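PDB 5HMA: probable membrane transporter protein MamO from Magnetospirillum magneticum, which promotes magnetite formation in magnetosomes and activates the MamE protease, its protease-like domain binding transition metals and probably lacking proteolytic activity. Local coordinates for residues G32-T37 with L76-T81; Q99-F104 with S139-S144; V10-G15 with P45-Q50. All coordinates share one frame; numbering follows the deposited sequence.

Interaction 1: G32-T37 with L76-T81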
ATOM      1  N   GLY A  32       7.794  -4.488 -11.970  1.00 47.50           N
ATOM      2  CA  GLY A  32       8.082  -3.489 -10.969  1.00 52.94           C
ATOM      3  C   GLY A  32       7.051  -2.398 -10.765  1.00 49.38           C
ATOM      4  O   GLY A  32       7.397  -1.302 -10.325  1.00 43.53           O
ATOM      5  N   TYR A  33       5.785  -2.684 -11.064  1.00 43.60           N
ATOM      6  CA  TYR A  33       4.722  -1.734 -10.743  1.00 45.79           C
ATOM      7  C   TYR A  33       4.383  -1.803  -9.261  1.00 41.76           C
ATOM      8  O   TYR A  33       4.261  -2.890  -8.685  1.00 49.15           O
ATOM      9  CB  TYR A  33       3.486  -1.985 -11.597  1.00 44.89           C
ATOM     10  CG  TYR A  33       3.713  -1.565 -13.025  1.00 54.45           C
ATOM     11  CD1 TYR A  33       3.576  -0.237 -13.404  1.00 58.56           C
ATOM     12  CD2 TYR A  33       4.103  -2.492 -13.988  1.00 61.63           C
ATOM     13  CE1 TYR A  33       3.808   0.159 -14.706  1.00 64.06           C
ATOM     14  CE2 TYR A  33       4.333  -2.110 -15.296  1.00 71.63           C
ATOM     15  CZ  TYR A  33       4.188  -0.782 -15.650  1.00 74.81           C
ATOM     16  OH  TYR A  33       4.420  -0.400 -16.950  1.00 79.88           O
ATOM     17  N   VAL A  34       4.244  -0.628  -8.650  1.00 45.21           N
ATOM     18  CA  VAL A  34       3.984  -0.512  -7.222  1.00 40.16           C
ATOM     19  C   VAL A  34       2.828   0.445  -7.013  1.00 53.87           C
ATOM     20  O   VAL A  34       2.825   1.552  -7.574  1.00 50.33           O
ATOM     21  CB  VAL A  34       5.230  -0.009  -6.454  1.00 44.39           C
ATOM     22  CG1 VAL A  34       4.875   0.333  -4.996  1.00 39.42           C
ATOM     23  CG2 VAL A  34       6.366  -1.021  -6.533  1.00 41.32           C
ATOM     24  N   ILE A  35       1.854   0.029  -6.207  1.00 46.19           N
ATOM     25  CA  ILE A  35       0.798   0.928  -5.754  1.00 46.76           C
ATOM     26  C   ILE A  35       1.142   1.439  -4.360  1.00 53.26           C
ATOM     27  O   ILE A  35       1.553   0.668  -3.491  1.00 48.93           O
ATOM     28  CB  ILE A  35      -0.571   0.247  -5.739  1.00 51.65           C
ATOM     29  CG1 ILE A  35      -1.033  -0.063  -7.162  1.00 54.78           C
ATOM     30  CG2 ILE A  35      -1.592   1.156  -5.066  1.00 50.16           C
ATOM     31  CD1 ILE A  35      -1.500   1.164  -7.903  1.00 63.98           C
ATOM     32  N   THR A  36       0.976   2.740  -4.143  1.00 50.45           N
ATOM     33  CA  THR A  36       1.209   3.305  -2.826  1.00 43.26           C
ATOM     34  C   THR A  36       0.269   4.501  -2.656  1.00 50.61           C
ATOM     35  O   THR A  36      -0.507   4.800  -3.567  1.00 55.65           O
ATOM     36  CB  THR A  36       2.699   3.704  -2.641  1.00 45.76           C
ATOM     37  OG1 THR A  36       2.937   4.044  -1.268  1.00 51.24           O
ATOM     38  CG2 THR A  36       3.067   4.886  -3.543  1.00 36.18           C
ATOM     39  N   THR A  37       0.305   5.159  -1.495  1.00 44.72           N
ATOM     40  CA  THR A  37      -0.555   6.320  -1.239  1.00 53.19           C
ATOM     41  C   THR A  37       0.043   7.572  -1.867  1.00 50.05           C
ATOM     42  O   THR A  37       1.247   7.805  -1.753  1.00 47.21           O
ATOM     43  CB  THR A  37      -0.759   6.564   0.270  1.00 58.39           C
ATOM     44  OG1 THR A  37       0.397   6.103   0.992  1.00 52.69           O
ATOM     45  CG2 THR A  37      -2.011   5.838   0.774  1.00 56.80           C
ATOM     46  N   LEU A  76       3.474   3.519  -9.194  1.00 48.26           N
ATOM     47  CA  LEU A  76       4.892   3.741  -9.434  1.00 48.87           C
ATOM     48  C   LEU A  76       5.438   2.651 -10.344  1.00 51.17           C
ATOM     49  O   LEU A  76       4.907   1.537 -10.394  1.00 51.18           O
ATOM     50  CB  LEU A  76       5.679   3.745  -8.113  1.00 44.12           C
ATOM     51  CG  LEU A  76       5.177   4.559  -6.921  1.00 50.10           C
ATOM     52  CD1 LEU A  76       6.165   4.442  -5.762  1.00 46.26           C
ATOM     53  CD2 LEU A  76       4.972   6.011  -7.311  1.00 46.64           C
ATOM     54  N   LYS A  77       6.517   2.967 -11.043  1.00 49.15           N
ATOM     55  CA  LYS A  77       7.252   1.959 -11.788  1.00 51.78           C
ATOM     56  C   LYS A  77       8.714   1.991 -11.348  1.00 54.91           C
ATOM     57  O   LYS A  77       9.377   3.017 -11.461  1.00 53.26           O
ATOM     58  CB  LYS A  77       7.120   2.198 -13.294  1.00 62.87           C
ATOM     59  CG  LYS A  77       8.087   1.422 -14.176  1.00 67.20           C
ATOM     60  CD  LYS A  77       7.718  -0.052 -14.268  1.00 72.64           C
ATOM     61  CE  LYS A  77       8.442  -0.718 -15.445  1.00 63.57           C
ATOM     62  NZ  LYS A  77       9.885  -0.941 -15.156  1.00 64.62           N
ATOM     63  N   MET A  78       9.209   0.879 -10.822  1.00 51.25           N
ATOM     64  CA  MET A  78      10.625   0.772 -10.505  1.00 46.74           C
ATOM     65  C   MET A  78      11.454   0.733 -11.792  1.00 55.22           C
ATOM     66  O   MET A  78      11.086   0.059 -12.767  1.00 51.63           O
ATOM     67  CB  MET A  78      10.880  -0.465  -9.649  1.00 41.40           C
ATOM     68  CG  MET A  78      10.240  -0.380  -8.268  1.00 41.53           C
ATOM     69  SD  MET A  78      10.655  -1.729  -7.120  1.00 47.69           S
ATOM     70  CE  MET A  78       9.475  -2.997  -7.623  1.00 49.30           C
ATOM     71  N   GLN A  79      12.551   1.486 -11.806  1.00 44.94           N
ATOM     72  CA  GLN A  79      13.468   1.495 -12.937  1.00 46.90           C
ATOM     73  C   GLN A  79      14.499   0.399 -12.725  1.00 52.77           C
ATOM     74  O   GLN A  79      15.482   0.600 -12.016  1.00 53.88           O
ATOM     75  CB  GLN A  79      14.172   2.849 -13.079  1.00 50.35           C
ATOM     76  CG  GLN A  79      13.243   4.034 -12.957  1.00 67.89           C
ATOM     77  CD  GLN A  79      12.280   4.116 -14.113  1.00 71.07           C
ATOM     78  OE1 GLN A  79      11.078   3.888 -13.955  1.00 77.53           O
ATOM     79  NE2 GLN A  79      12.802   4.439 -15.290  1.00 62.74           N
ATOM     80  N   THR A  80      14.273  -0.763 -13.332  1.00 47.89           N
ATOM     81  CA  THR A  80      15.134  -1.919 -13.111  1.00 42.93           C
ATOM     82  C   THR A  80      14.941  -2.935 -14.219  1.00 46.58           C
ATOM     83  O   THR A  80      13.877  -2.989 -14.822  1.00 58.13           O
ATOM     84  CB  THR A  80      14.823  -2.591 -11.743  1.00 48.09           C
ATOM     85  OG1 THR A  80      15.635  -3.763 -11.593  1.00 57.84           O
ATOM     86  CG2 THR A  80      13.362  -2.982 -11.685  1.00 45.71           C
ATOM     87  N   THR A  81      15.955  -3.751 -14.489  1.00 53.21           N
ATOM     88  CA  THR A  81      15.765  -4.896 -15.378  1.00 61.75           C
ATOM     89  C   THR A  81      15.235  -6.125 -14.622  1.00 59.68           C
ATOM     90  O   THR A  81      15.001  -7.170 -15.217  1.00 58.40           O
ATOM     91  CB  THR A  81      17.066  -5.291 -16.078  1.00 57.86           C
ATOM     92  OG1 THR A  81      18.118  -5.330 -15.109  1.00 61.98           O
ATOM     93  CG2 THR A  81      17.418  -4.285 -17.142  1.00 65.13           C
TER
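Lys77 lays its aliphatic chain across the phenol of Tyr33, the two side chains crossing obliquely on one surface of an antiparallel sheet. CD of Lys77 lies over the ring face, displaced toward the rim, as a CH-pi contact 3.9 Å from the centroid of the Tyr33 ring. Bends at chi2 and chi4 lift NZ of Lys77 away from the ring plane, where it bonds O of Met78 at 2.9 Å, with O of Asn31 as a second acceptor; any cation-pi attraction is weak. An alanine at Tyr33 would remove the ring and would probably strip the methylenes of Lys77 of this apolar cover. On the other surface, Val34 and Leu76 meet through their beta carbons, and CG2 of Val34 reaches CE of Met78 at 3.8 Å. CG2 of Thr36, in the crowded position between backbone N and carbonyl carbon, meets CD1 of Leu76 at 3.8 Å, while its OG1 bonds O of Ser24. In the backbone, Val34 and Leu76 form a hydrogen-bonded pair, Leu76 N to Val34 O (2.6 Å) running nearly along the carbonyl axis. In the N-terminal barrel of this trypsin-like domain, strand 33-37 lies between strands 23-29 and 73-78, and strand 58-68 flanks the latter.

Interaction 2: Q99-F104 with S139-S144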
ATOM      1  N   GLN A  99     -15.226  -9.640   8.224  1.00 47.99           N
ATOM      2  CA  GLN A  99     -14.271 -10.538   7.619  1.00 48.89           C
ATOM      3  C   GLN A  99     -12.878 -10.230   8.140  1.00 56.24           C
ATOM      4  O   GLN A  99     -12.493  -9.072   8.286  1.00 47.78           O
ATOM      5  CB  GLN A  99     -14.327 -10.422   6.092  1.00 56.78           C
ATOM      6  CG  GLN A  99     -13.222 -11.162   5.361  1.00 65.34           C
ATOM      7  CD  GLN A  99     -13.538 -11.362   3.893  1.00 65.87           C
ATOM      8  OE1 GLN A  99     -14.524 -10.827   3.379  1.00 59.75           O
ATOM      9  NE2 GLN A  99     -12.700 -12.133   3.210  1.00 58.46           N
ATOM     10  N   GLN A 100     -12.123 -11.272   8.442  1.00 47.76           N
ATOM     11  CA  GLN A 100     -10.754 -11.082   8.897  1.00 46.79           C
ATOM     12  C   GLN A 100      -9.873 -10.614   7.758  1.00 46.84           C
ATOM     13  O   GLN A 100      -9.913 -11.183   6.661  1.00 51.83           O
ATOM     14  CB  GLN A 100     -10.214 -12.381   9.481  1.00 52.04           C
ATOM     15  CG  GLN A 100      -8.945 -12.235  10.270  1.00 64.42           C
ATOM     16  CD  GLN A 100      -8.495 -13.563  10.841  1.00 80.10           C
ATOM     17  OE1 GLN A 100      -7.581 -13.620  11.658  1.00104.98           O
ATOM     18  NE2 GLN A 100      -9.134 -14.641  10.404  1.00 72.53           N
ATOM     19  N   VAL A 101      -9.076  -9.579   8.011  1.00 43.64           N
ATOM     20  CA  VAL A 101      -8.113  -9.097   7.018  1.00 40.84           C
ATOM     21  C   VAL A 101      -6.750  -8.904   7.662  1.00 49.93           C
ATOM     22  O   VAL A 101      -6.609  -8.959   8.883  1.00 47.73           O
ATOM     23  CB  VAL A 101      -8.588  -7.792   6.354  1.00 43.78           C
ATOM     24  CG1 VAL A 101      -9.779  -8.081   5.448  1.00 43.39           C
ATOM     25  CG2 VAL A 101      -8.977  -6.764   7.419  1.00 45.20           C
ATOM     26  N   PHE A 102      -5.739  -8.686   6.833  1.00 42.94           N
ATOM     27  CA  PHE A 102      -4.366  -8.584   7.312  1.00 44.23           C
ATOM     28  C   PHE A 102      -3.715  -7.405   6.630  1.00 45.82           C
ATOM     29  O   PHE A 102      -3.751  -7.290   5.401  1.00 43.84           O
ATOM     30  CB  PHE A 102      -3.585  -9.877   7.036  1.00 39.89           C
ATOM     31  CG  PHE A 102      -4.250 -11.105   7.589  1.00 48.21           C
ATOM     32  CD1 PHE A 102      -5.334 -11.682   6.928  1.00 48.08           C
ATOM     33  CD2 PHE A 102      -3.807 -11.676   8.778  1.00 46.15           C
ATOM     34  CE1 PHE A 102      -5.969 -12.807   7.448  1.00 54.94           C
ATOM     35  CE2 PHE A 102      -4.425 -12.813   9.293  1.00 50.47           C
ATOM     36  CZ  PHE A 102      -5.514 -13.372   8.633  1.00 50.09           C
ATOM     37  N   ALA A 103      -3.140  -6.513   7.426  1.00 45.87           N
ATOM     38  CA  ALA A 103      -2.519  -5.313   6.885  1.00 44.95           C
ATOM     39  C   ALA A 103      -1.010  -5.443   6.997  1.00 49.10           C
ATOM     40  O   ALA A 103      -0.473  -5.625   8.088  1.00 52.99           O
ATOM     41  CB  ALA A 103      -3.022  -4.084   7.618  1.00 43.99           C
ATOM     42  N   PHE A 104      -0.334  -5.384   5.857  1.00 44.34           N
ATOM     43  CA  PHE A 104       1.118  -5.577   5.808  1.00 38.94           C
ATOM     44  C   PHE A 104       1.818  -4.246   5.528  1.00 44.48           C
ATOM     45  O   PHE A 104       1.280  -3.398   4.811  1.00 51.29           O
ATOM     46  CB  PHE A 104       1.506  -6.588   4.712  1.00 37.58           C
ATOM     47  CG  PHE A 104       1.214  -8.028   5.053  1.00 47.14           C
ATOM     48  CD1 PHE A 104      -0.071  -8.543   4.912  1.00 41.12           C
ATOM     49  CD2 PHE A 104       2.231  -8.877   5.469  1.00 40.77           C
ATOM     50  CE1 PHE A 104      -0.336  -9.885   5.201  1.00 51.41           C
ATOM     51  CE2 PHE A 104       1.974 -10.217   5.754  1.00 49.54           C
ATOM     52  CZ  PHE A 104       0.687 -10.720   5.625  1.00 45.08           C
ATOM     53  N   SER A 139     -10.887  -0.856   9.098  1.00 49.40           N
ATOM     54  CA  SER A 139     -10.511  -2.038   9.855  1.00 53.44           C
ATOM     55  C   SER A 139      -9.495  -1.674  10.928  1.00 57.42           C
ATOM     56  O   SER A 139      -8.729  -0.716  10.791  1.00 59.44           O
ATOM     57  CB  SER A 139      -9.930  -3.111   8.935  1.00 47.13           C
ATOM     58  OG  SER A 139      -8.536  -2.928   8.817  1.00 55.45           O
ATOM     59  N   ASP A 140      -9.486  -2.457  11.996  1.00 52.82           N
ATOM     60  CA  ASP A 140      -8.526  -2.250  13.067  1.00 61.67           C
ATOM     61  C   ASP A 140      -7.208  -2.983  12.796  1.00 60.46           C
ATOM     62  O   ASP A 140      -6.385  -3.123  13.698  1.00 69.30           O
ATOM     63  CB  ASP A 140      -9.125  -2.690  14.412  1.00 63.09           C
ATOM     64  CG  ASP A 140      -9.919  -3.985  14.308  1.00 78.64           C
ATOM     65  OD1 ASP A 140      -9.559  -4.850  13.488  1.00 75.50           O
ATOM     66  OD2 ASP A 140     -10.908  -4.143  15.051  1.00 83.49           O
ATOM     67  N   ALA A 141      -7.002  -3.446  11.563  1.00 54.90           N
ATOM     68  CA  ALA A 141      -5.730  -4.096  11.209  1.00 59.68           C
ATOM     69  C   ALA A 141      -4.634  -3.057  10.978  1.00 54.82           C
ATOM     70  O   ALA A 141      -3.447  -3.367  11.023  1.00 47.97           O
ATOM     71  CB  ALA A 141      -5.880  -4.973   9.969  1.00 47.51           C
ATOM     72  N   VAL A 142      -5.050  -1.825  10.711  1.00 51.59           N
ATOM     73  CA  VAL A 142      -4.124  -0.715  10.509  1.00 47.77           C
ATOM     74  C   VAL A 142      -3.912   0.024  11.830  1.00 60.31           C
ATOM     75  O   VAL A 142      -4.827   0.668  12.344  1.00 70.91           O
ATOM     76  CB  VAL A 142      -4.647   0.219   9.419  1.00 53.64           C
ATOM     77  CG1 VAL A 142      -3.788   1.477   9.314  1.00 53.56           C
ATOM     78  CG2 VAL A 142      -4.744  -0.539   8.084  1.00 50.15           C
ATOM     79  N   TYR A 143      -2.709  -0.092  12.389  1.00 60.67           N
ATOM     80  CA  TYR A 143      -2.415   0.476  13.706  1.00 67.39           C
ATOM     81  C   TYR A 143      -1.270   1.502  13.665  1.00 70.39           C
ATOM     82  O   TYR A 143      -1.063   2.241  14.629  1.00 67.32           O
ATOM     83  CB  TYR A 143      -2.072  -0.647  14.704  1.00 62.45           C
ATOM     84  CG  TYR A 143      -0.712  -1.280  14.466  1.00 72.08           C
ATOM     85  CD1 TYR A 143      -0.520  -2.216  13.448  1.00 66.94           C
ATOM     86  CD2 TYR A 143       0.383  -0.937  15.254  1.00 72.66           C
ATOM     87  CE1 TYR A 143       0.732  -2.783  13.216  1.00 71.48           C
ATOM     88  CE2 TYR A 143       1.635  -1.501  15.035  1.00 69.42           C
ATOM     89  CZ  TYR A 143       1.808  -2.421  14.017  1.00 76.41           C
ATOM     90  OH  TYR A 143       3.058  -2.973  13.806  1.00 73.08           O
ATOM     91  N   SER A 144      -0.522   1.543  12.563  1.00 59.38           N
ATOM     92  CA  SER A 144       0.671   2.388  12.495  1.00 56.56           C
ATOM     93  C   SER A 144       0.745   3.210  11.214  1.00 61.40           C
ATOM     94  O   SER A 144       0.402   2.730  10.142  1.00 54.10           O
ATOM     95  CB  SER A 144       1.942   1.536  12.617  1.00 56.52           C
ATOM     96  OG  SER A 144       3.113   2.283  12.280  1.00 68.78           O
TER
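OE1 of Gln147 is gripped by two donors, the backbone N-H groups of Tyr143 and Ser144. The NE2 of the same amide gives a hydrogen bond to O of Ala141 and a weak one to O of Ala103, so this one side chain spans both partners. No hydrogen bond runs directly between 99-104 and 139-144; what joins them is apolar. The CB of Ala103 sits at the centre, 3.8 Å from the CB of Ala141, methyl tip against methyl tip, and 3.5 Å from the carbonyl O of Ala141. Val142 stands with CG1 anti to its backbone N (chi1 173°), which sets its other branch, CG2, 4.0 Å from CB of Ala103. Farther along the strand, Val101 carries CG2 in the crowded position between its backbone N and carbonyl carbon, and this branch meets CB of Ser139 at 4.1 Å. The hydroxyl of Ser139 is occupied locally: OG accepts from N of Ala141 at 3.2 Å, an ST turn inside the type I beta turn that runs from Ser139 to Val142. That turn presents Ala141 to the strand. In active trypsin-like enzymes the corresponding loop leads toward the nucleophilic serine; here, in a domain that is probably not a working protease, the loop packs on strand 100-106. Because the side-chain atoms that meet are mostly methyls and methylenes of buried residues, the contact holds the turn by close packing without directional bonds, and orientation probably comes from the Gln147 amide, the turn itself and the carboxylate of Asp140, which bonds Leu118 and Gln120.

Interaction 3: V10-G15 with P45-Q50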
ATOM      1  N   VAL A  10       6.506  -3.570   0.057  1.00 39.49           N
ATOM      2  CA  VAL A  10       7.734  -2.779  -0.059  1.00 45.36           C
ATOM      3  C   VAL A  10       7.678  -1.544   0.818  1.00 49.38           C
ATOM      4  O   VAL A  10       6.603  -1.135   1.274  1.00 43.76           O
ATOM      5  CB  VAL A  10       8.015  -2.345  -1.519  1.00 43.86           C
ATOM      6  CG1 VAL A  10       8.278  -3.548  -2.427  1.00 36.94           C
ATOM      7  CG2 VAL A  10       6.873  -1.463  -2.060  1.00 38.38           C
ATOM      8  N   GLY A  11       8.844  -0.942   1.045  1.00 45.64           N
ATOM      9  CA  GLY A  11       8.898   0.367   1.671  1.00 40.21           C
ATOM     10  C   GLY A  11       9.040   1.420   0.575  1.00 46.98           C
ATOM     11  O   GLY A  11       9.664   1.166  -0.455  1.00 45.34           O
ATOM     12  N   VAL A  12       8.466   2.599   0.797  1.00 40.36           N
ATOM     13  CA  VAL A  12       8.595   3.703  -0.142  1.00 47.73           C
ATOM     14  C   VAL A  12       9.163   4.927   0.576  1.00 47.42           C
ATOM     15  O   VAL A  12       8.764   5.222   1.695  1.00 43.96           O
ATOM     16  CB  VAL A  12       7.230   4.033  -0.794  1.00 53.55           C
ATOM     17  CG1 VAL A  12       7.369   5.214  -1.717  1.00 52.09           C
ATOM     18  CG2 VAL A  12       6.679   2.811  -1.546  1.00 45.07           C
ATOM     19  N   GLY A  13      10.087   5.645  -0.065  1.00 46.13           N
ATOM     20  CA  GLY A  13      10.635   6.852   0.528  1.00 36.08           C
ATOM     21  C   GLY A  13      11.447   7.676  -0.452  1.00 44.21           C
ATOM     22  O   GLY A  13      11.398   7.430  -1.659  1.00 40.74           O
ATOM     23  N   GLY A  14      12.182   8.662   0.065  1.00 39.93           N
ATOM     24  CA  GLY A  14      13.005   9.539  -0.753  1.00 40.34           C
ATOM     25  C   GLY A  14      14.241   8.815  -1.258  1.00 46.45           C
ATOM     26  O   GLY A  14      14.463   7.657  -0.918  1.00 43.69           O
ATOM     27  N   GLY A  15      15.058   9.491  -2.054  1.00 42.59           N
ATOM     28  CA  GLY A  15      16.221   8.842  -2.643  1.00 44.91           C
ATOM     29  C   GLY A  15      17.520   8.886  -1.851  1.00 47.76           C
ATOM     30  O   GLY A  15      18.533   8.349  -2.312  1.00 44.25           O
ATOM     31  N   PRO A  45      11.207  14.650  -3.829  1.00 64.34           N
ATOM     32  CA  PRO A  45      11.990  15.042  -5.010  1.00 72.23           C
ATOM     33  C   PRO A  45      12.365  13.835  -5.871  1.00 74.31           C
ATOM     34  O   PRO A  45      12.449  13.939  -7.093  1.00 77.25           O
ATOM     35  CB  PRO A  45      13.250  15.688  -4.414  1.00 62.94           C
ATOM     36  CG  PRO A  45      12.929  15.949  -2.980  1.00 71.44           C
ATOM     37  CD  PRO A  45      11.929  14.910  -2.572  1.00 62.61           C
ATOM     38  N   GLU A  46      12.589  12.698  -5.220  1.00 63.40           N
ATOM     39  CA  GLU A  46      12.897  11.452  -5.912  1.00 65.19           C
ATOM     40  C   GLU A  46      12.344  10.300  -5.082  1.00 63.96           C
ATOM     41  O   GLU A  46      12.251  10.397  -3.864  1.00 62.11           O
ATOM     42  CB  GLU A  46      14.406  11.305  -6.135  1.00 58.75           C
ATOM     43  CG  GLU A  46      15.242  12.006  -5.071  1.00 95.24           C
ATOM     44  CD  GLU A  46      16.725  11.663  -5.146  1.00117.76           C
ATOM     45  OE1 GLU A  46      17.147  11.051  -6.153  1.00120.33           O
ATOM     46  OE2 GLU A  46      17.468  12.005  -4.192  1.00113.96           O
ATOM     47  N   ILE A  47      11.955   9.217  -5.735  1.00 54.00           N
ATOM     48  CA  ILE A  47      11.343   8.113  -5.019  1.00 51.69           C
ATOM     49  C   ILE A  47      12.216   6.878  -5.100  1.00 51.16           C
ATOM     50  O   ILE A  47      12.688   6.498  -6.175  1.00 51.11           O
ATOM     51  CB  ILE A  47       9.948   7.803  -5.557  1.00 55.42           C
ATOM     52  CG1 ILE A  47       9.047   9.032  -5.421  1.00 55.59           C
ATOM     53  CG2 ILE A  47       9.363   6.613  -4.810  1.00 43.90           C
ATOM     54  CD1 ILE A  47       7.859   9.013  -6.347  1.00 49.62           C
ATOM     55  N   SER A  48      12.431   6.244  -3.958  1.00 41.75           N
ATOM     56  CA  SER A  48      13.152   4.988  -3.948  1.00 49.52           C
ATOM     57  C   SER A  48      12.268   3.938  -3.292  1.00 46.31           C
ATOM     58  O   SER A  48      11.604   4.205  -2.290  1.00 51.79           O
ATOM     59  CB  SER A  48      14.492   5.129  -3.218  1.00 43.24           C
ATOM     60  OG  SER A  48      15.173   3.886  -3.167  1.00 50.46           O
ATOM     61  N   VAL A  49      12.244   2.752  -3.880  1.00 46.17           N
ATOM     62  CA  VAL A  49      11.445   1.670  -3.342  1.00 44.45           C
ATOM     63  C   VAL A  49      12.374   0.661  -2.691  1.00 44.93           C
ATOM     64  O   VAL A  49      13.405   0.310  -3.267  1.00 45.31           O
ATOM     65  CB  VAL A  49      10.586   1.016  -4.438  1.00 45.87           C
ATOM     66  CG1 VAL A  49       9.891  -0.262  -3.886  1.00 41.24           C
ATOM     67  CG2 VAL A  49       9.568   2.025  -4.955  1.00 35.10           C
ATOM     68  N   GLN A  50      12.015   0.203  -1.499  1.00 41.01           N
ATOM     69  CA  GLN A  50      12.866  -0.728  -0.773  1.00 56.08           C
ATOM     70  C   GLN A  50      12.234  -2.109  -0.763  1.00 45.80           C
ATOM     71  O   GLN A  50      11.113  -2.288  -0.286  1.00 39.10           O
ATOM     72  CB  GLN A  50      13.122  -0.222   0.651  1.00 43.70           C
ATOM     73  CG  GLN A  50      13.419   1.287   0.652  1.00 63.75           C
ATOM     74  CD  GLN A  50      14.503   1.695   1.631  1.00 71.43           C
ATOM     75  OE1 GLN A  50      15.086   0.858   2.334  1.00 60.33           O
ATOM     76  NE2 GLN A  50      14.781   2.998   1.683  1.00 61.19           N
TER
HETATM   77  O   HOH W   1      13.609   5.332   0.401  1.00 63.35           O
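Four backbone hydrogen bonds join 10-15 to 45-50 as antiparallel strands. Gly11 and Gln50 form one hydrogen-bonded pair: N of Gly11 reaches O of Gln50 at 3.0 Å on a carbonyl lone pair, while N of Gln50 approaches O of Gly11 at 2.7 Å from above the carbonyl plane. Gly13 and Ser48 form the next such pair, with N of Ser48 2.8 Å from O of Gly13 in a nearly straight bond (N-H...O 175°). Between them, Val12 and Val49 are a non-hydrogen-bonded pair. Side chains fill one surface: CG1 of Val49, anti to its backbone N, crosses obliquely onto CB of Val10 at 3.7 Å, and CG1 of Val12 lies alongside CG2 of Ile47 at 3.9 Å, both pointing the same way.

Strands 9-13 and 47-51 are the first and last in the order of the six-stranded sheet, so this pairing is the seam that closes the N-terminal barrel of the trypsin-like fold. Past the seam the chain runs into Gly14 and Gly15. With Glu46 as placed here, its extended chain beside Gly15, a CB on that glycine would come too close to CD of Glu46.

On the surface carrying Ser48 and Gln50, a water donates to O of Gly14 at 2.8 Å and accepts from NE2 of Gln50 at 2.9 Å. The amide is turned to it by a bend at chi2 (-141°), and NE2 also bonds O of Ala19. OG of Ser48 is held by NE of Arg59. On the apolar surface Val41 of helix 38-41 packs against both Val12 and Ile47, and Ile47 also touches Ala62 and Val64 of the adjoining strand 58-68.

In the fold
From the N terminus, segment 10-15 opens interaction 3, and 32-37 opens interaction 1 before 45-50 closes the former; 76-81 then closes the latter. The two loops therefore cross, and both contacts lie in the N-terminal barrel, one at its seam and one between the third and fourth strands in the sheet order. Their side chains meet in its interior, where SD of Met78 lies 3.6 Å from CG1 of Val49. Interaction 2 follows in series, opening at 99-104 on a strand of the second sheet and closing at 139-144, the loop after strand 131-139. Its centre is about 23 Å from the centres of the others, so interactions 1 and 3 belong to one half of the trypsin-like domain and interaction 2 to the other.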